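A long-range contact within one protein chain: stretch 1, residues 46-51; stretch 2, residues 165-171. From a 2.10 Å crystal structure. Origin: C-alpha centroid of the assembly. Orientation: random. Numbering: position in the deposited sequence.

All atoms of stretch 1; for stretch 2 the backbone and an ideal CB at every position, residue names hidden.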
ATOM      1  N   SER A  46     -10.735   7.355  -4.793  1.00 15.57           N
ATOM      2  CA  SER A  46     -10.628   6.067  -4.094  1.00 15.70           C
ATOM      3  C   SER A  46      -9.217   5.442  -4.100  1.00 15.48           C
ATOM      4  O   SER A  46      -9.066   4.249  -3.824  1.00 15.45           O
ATOM      5  CB  SER A  46     -11.622   5.085  -4.720  1.00 15.79           C
ATOM      6  OG  SER A  46     -12.945   5.583  -4.616  1.00 16.28           O
ATOM      7  N   ILE A  47      -8.187   6.232  -4.399  1.00 15.27           N
ATOM      8  CA  ILE A  47      -6.823   5.694  -4.485  1.00 15.10           C
ATOM      9  C   ILE A  47      -6.252   5.258  -3.123  1.00 14.78           C
ATOM     10  O   ILE A  47      -5.318   4.453  -3.087  1.00 14.23           O
ATOM     11  CB  ILE A  47      -5.857   6.655  -5.230  1.00 15.17           C
ATOM     12  CG1 ILE A  47      -4.608   5.890  -5.722  1.00 15.18           C
ATOM     13  CG2 ILE A  47      -5.501   7.865  -4.364  1.00 15.15           C
ATOM     14  CD1 ILE A  47      -3.757   6.640  -6.722  1.00 15.37           C
ATOM     15  N   SER A  48      -6.821   5.759  -2.017  1.00 14.64           N
ATOM     16  CA  SER A  48      -6.375   5.369  -0.677  1.00 14.81           C
ATOM     17  C   SER A  48      -6.562   3.876  -0.407  1.00 14.95           C
ATOM     18  O   SER A  48      -5.603   3.199  -0.039  1.00 14.50           O
ATOM     19  CB  SER A  48      -7.071   6.185   0.419  1.00 14.83           C
ATOM     20  OG  SER A  48      -8.479   6.070   0.341  1.00 15.27           O
ATOM     21  N   CYS A  49      -7.783   3.370  -0.602  1.00 15.42           N
ATOM     22  CA  CYS A  49      -8.097   1.969  -0.292  1.00 15.69           C
ATOM     23  C   CYS A  49      -8.824   1.214  -1.404  1.00 15.77           C
ATOM     24  O   CYS A  49      -9.481   0.201  -1.149  1.00 15.71           O
ATOM     25  CB  CYS A  49      -8.859   1.905   1.035  1.00 16.00           C
ATOM     26  SG  CYS A  49      -7.873   2.519   2.419  1.00 16.54           S
ATOM     27  N   ASN A  50      -8.647   1.687  -2.643  1.00 15.71           N
ATOM     28  CA  ASN A  50      -9.224   1.088  -3.851  1.00 15.43           C
ATOM     29  C   ASN A  50     -10.725   1.339  -3.961  1.00 15.45           C
ATOM     30  O   ASN A  50     -11.309   1.997  -3.106  1.00 15.28           O
ATOM     31  CB  ASN A  50      -8.910  -0.419  -3.947  1.00 15.16           C
ATOM     32  CG  ASN A  50      -8.542  -0.856  -5.357  1.00 14.92           C
ATOM     33  OD1 ASN A  50      -9.104  -0.362  -6.346  1.00 14.58           O
ATOM     34  ND2 ASN A  50      -7.608  -1.797  -5.458  1.00 14.64           N
ATOM     35  N   ILE A  51     -11.321   0.837  -5.041  1.00 15.73           N
ATOM     36  CA  ILE A  51     -12.746   0.954  -5.304  1.00 16.09           C
ATOM     37  C   ILE A  51     -13.458  -0.330  -4.834  1.00 16.71           C
ATOM     38  O   ILE A  51     -13.086  -1.417  -5.269  1.00 16.40           O
ATOM     39  CB  ILE A  51     -13.021   1.186  -6.809  1.00 15.99           C
ATOM     40  CG1 ILE A  51     -12.445   2.542  -7.251  1.00 15.97           C
ATOM     41  CG2 ILE A  51     -14.523   1.139  -7.107  1.00 16.06           C
ATOM     42  CD1 ILE A  51     -12.303   2.706  -8.754  1.00 15.96           C
ATOM     43  N   UNK A 165      -0.249   2.503 -13.145  1.00 13.67           N
ATOM     44  CA  UNK A 165      -1.218   1.553 -12.636  1.00 13.19           C
ATOM     45  C   UNK A 165      -0.985   1.384 -11.139  1.00 12.77           C
ATOM     46  O   UNK A 165      -0.038   0.708 -10.720  1.00 12.58           O
ATOM     47  CB  UNK A 165      -1.118   0.213 -13.368  1.00 13.19           C
ATOM     48  N   UNK A 166      -1.844   2.028 -10.353  1.00 12.02           N
ATOM     49  CA  UNK A 166      -1.819   1.952  -8.906  1.00 11.72           C
ATOM     50  C   UNK A 166      -2.706   0.799  -8.450  1.00 11.78           C
ATOM     51  O   UNK A 166      -3.863   0.700  -8.870  1.00 11.55           O
ATOM     52  CB  UNK A 166      -2.272   3.273  -8.281  1.00 11.72           C
ATOM     53  N   UNK A 167      -2.157  -0.073  -7.606  1.00 11.90           N
ATOM     54  CA  UNK A 167      -2.897  -1.207  -7.038  1.00 12.12           C
ATOM     55  C   UNK A 167      -2.809  -1.139  -5.515  1.00 12.52           C
ATOM     56  O   UNK A 167      -1.886  -1.710  -4.925  1.00 12.35           O
ATOM     57  CB  UNK A 167      -2.350  -2.539  -7.554  1.00 12.12           C
ATOM     58  N   UNK A 168      -3.753  -0.420  -4.874  1.00 13.08           N
ATOM     59  CA  UNK A 168      -3.736  -0.261  -3.425  1.00 13.41           C
ATOM     60  C   UNK A 168      -4.739  -1.147  -2.703  1.00 13.78           C
ATOM     61  O   UNK A 168      -5.846  -1.328  -3.191  1.00 13.95           O
ATOM     62  CB  UNK A 168      -4.006   1.202  -3.067  1.00 13.41           C
ATOM     63  N   UNK A 169      -4.348  -1.692  -1.553  1.00 14.16           N
ATOM     64  CA  UNK A 169      -5.296  -2.295  -0.606  1.00 14.46           C
ATOM     65  C   UNK A 169      -5.003  -1.811   0.805  1.00 15.05           C
ATOM     66  O   UNK A 169      -3.881  -1.398   1.104  1.00 15.41           O
ATOM     67  CB  UNK A 169      -5.231  -3.822  -0.666  1.00 14.46           C
ATOM     68  N   UNK A 170      -6.029  -1.868   1.656  1.00 15.65           N
ATOM     69  CA  UNK A 170      -5.957  -1.408   3.047  1.00 15.99           C
ATOM     70  C   UNK A 170      -6.394  -2.487   4.022  1.00 16.08           C
ATOM     71  O   UNK A 170      -7.313  -3.247   3.732  1.00 16.12           O
ATOM     72  CB  UNK A 170      -6.821  -0.160   3.239  1.00 15.99           C
ATOM     73  N   UNK A 171      -5.734  -2.528   5.178  1.00 16.36           N
ATOM     74  CA  UNK A 171      -6.096  -3.414   6.286  1.00 16.65           C
ATOM     75  C   UNK A 171      -6.197  -2.593   7.567  1.00 17.05           C
ATOM     76  O   UNK A 171      -5.401  -1.678   7.772  1.00 16.89           O
ATOM     77  CB  UNK A 171      -5.076  -4.543   6.445  1.00 16.65           C
TER

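The second stretch is an extended strand, so its CA-to-CB bonds alternate, and even and odd positions face different tasks. Position 165 lies out of reach of stretch 1, with nothing within 5.5 Å of its ideal CB; stretch 1 sets no condition there. The residue is glutamine.

At 166 the CB points toward stretch 1, and the ideal CB sits 4.0 Å from Ile47 CD1. A methyl tip offers neither donor nor acceptor, so an apolar side chain fits: leucine, isoleucine, methionine or an aromatic. Phenylalanine is found. Ile47 CD1 lies over one face of its ring, 4.0 Å from the centroid and 21° off the normal, a CH-pi contact; Ile47, t at both chi angles, brings its end nearer than its sideways CA-to-CB bond suggests.

Position 167 points away, leaving the choice to other surroundings. It is tyrosine, whose OH donates a hydrogen bond to Gln165 OE1.

Position 168 points toward stretch 1 and meets backbone: its ideal CB is 3.5 Å from Ile47 O and 4.0 Å from Ser48 O. Space is short, so something compact such as alanine, valine or proline would suit, and phi of -102° does not insist on proline. Proline is the residue, and its CG packs 3.3 Å from Ile47 O. Its own carbonyl also works: Asn50 ND2 donates to Pro168 O at 2.9 Å.

At 169 the CB points away, and by that bond alone many residues would do. Yet the amide of Asn50 is near enough to reward a long side chain that bends back with an acceptor, glutamate or glutamine. Glutamate does this: with chi2 at 78°, its end returns and OE2 accepts from Asn50 ND2 at 3.0 Å. One amide nitrogen thus serves two acceptors, Pro168 O and Glu169 OE2, while Asn50 OD1 takes the backbone N-H of Ile51.

Position 170 gives the strongest clue. Its CB points toward stretch 1, and the ideal CB falls 3.0 Å from Cys49 SG, too close for an unbonded neighbour but right for a disulfide. Cysteine is the clear choice and the one deposited: Cys49 SG and Cys170 SG bond at 2.0 Å with chi3 of -79°, linking segments well over a hundred residues apart. A water also bridges the two backbones, donating to Cys49 O at 3.0 Å and accepting from Cys170 N at 2.9 Å.

Position 171 points away and makes no contact; it is alanine.

Stretch 2, residues 165-171: QFYPECA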
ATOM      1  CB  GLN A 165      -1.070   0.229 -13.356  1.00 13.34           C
ATOM      2  CG  GLN A 165      -1.489   0.293 -14.816  1.00 13.53           C
ATOM      3  CD  GLN A 165      -1.325  -1.033 -15.529  1.00 13.55           C
ATOM      4  OE1 GLN A 165      -1.140  -2.082 -14.907  1.00 13.49           O
ATOM      5  NE2 GLN A 165      -1.386  -0.989 -16.849  1.00 13.63           N
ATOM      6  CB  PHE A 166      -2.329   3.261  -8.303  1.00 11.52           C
ATOM      7  CG  PHE A 166      -1.517   4.462  -8.694  1.00 11.35           C
ATOM      8  CD1 PHE A 166      -0.413   4.839  -7.945  1.00 11.36           C
ATOM      9  CD2 PHE A 166      -1.850   5.219  -9.814  1.00 11.18           C
ATOM     10  CE1 PHE A 166       0.345   5.946  -8.304  1.00 11.27           C
ATOM     11  CE2 PHE A 166      -1.104   6.326 -10.172  1.00 11.20           C
ATOM     12  CZ  PHE A 166      -0.001   6.689  -9.417  1.00 11.17           C
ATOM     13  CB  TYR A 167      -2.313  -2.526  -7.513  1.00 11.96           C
ATOM     14  CG  TYR A 167      -2.399  -2.777  -8.997  1.00 11.79           C
ATOM     15  CD1 TYR A 167      -3.546  -3.326  -9.562  1.00 11.75           C
ATOM     16  CD2 TYR A 167      -1.319  -2.504  -9.830  1.00 11.71           C
ATOM     17  CE1 TYR A 167      -3.617  -3.583 -10.918  1.00 11.75           C
ATOM     18  CE2 TYR A 167      -1.380  -2.752 -11.187  1.00 11.72           C
ATOM     19  CZ  TYR A 167      -2.525  -3.307 -11.724  1.00 11.73           C
ATOM     20  OH  TYR A 167      -2.605  -3.541 -13.068  1.00 11.84           O
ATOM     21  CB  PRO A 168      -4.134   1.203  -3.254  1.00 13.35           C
ATOM     22  CG  PRO A 168      -5.074   1.455  -4.384  1.00 13.26           C
ATOM     23  CD  PRO A 168      -4.743   0.486  -5.488  1.00 13.16           C
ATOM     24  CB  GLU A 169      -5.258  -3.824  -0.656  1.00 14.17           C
ATOM     25  CG  GLU A 169      -6.108  -4.446  -1.751  1.00 13.78           C
ATOM     26  CD  GLU A 169      -5.479  -4.370  -3.128  1.00 13.91           C
ATOM     27  OE1 GLU A 169      -4.278  -4.693  -3.259  1.00 13.65           O
ATOM     28  OE2 GLU A 169      -6.193  -4.008  -4.089  1.00 13.83           O
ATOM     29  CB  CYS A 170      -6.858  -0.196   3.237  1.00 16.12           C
ATOM     30  SG  CYS A 170      -6.233   1.291   2.436  1.00 16.46           S
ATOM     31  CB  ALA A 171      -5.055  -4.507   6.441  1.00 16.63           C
TER
HETATM   32  O   HOH W   1      -8.518  -2.229   0.279  1.00 13.33           O
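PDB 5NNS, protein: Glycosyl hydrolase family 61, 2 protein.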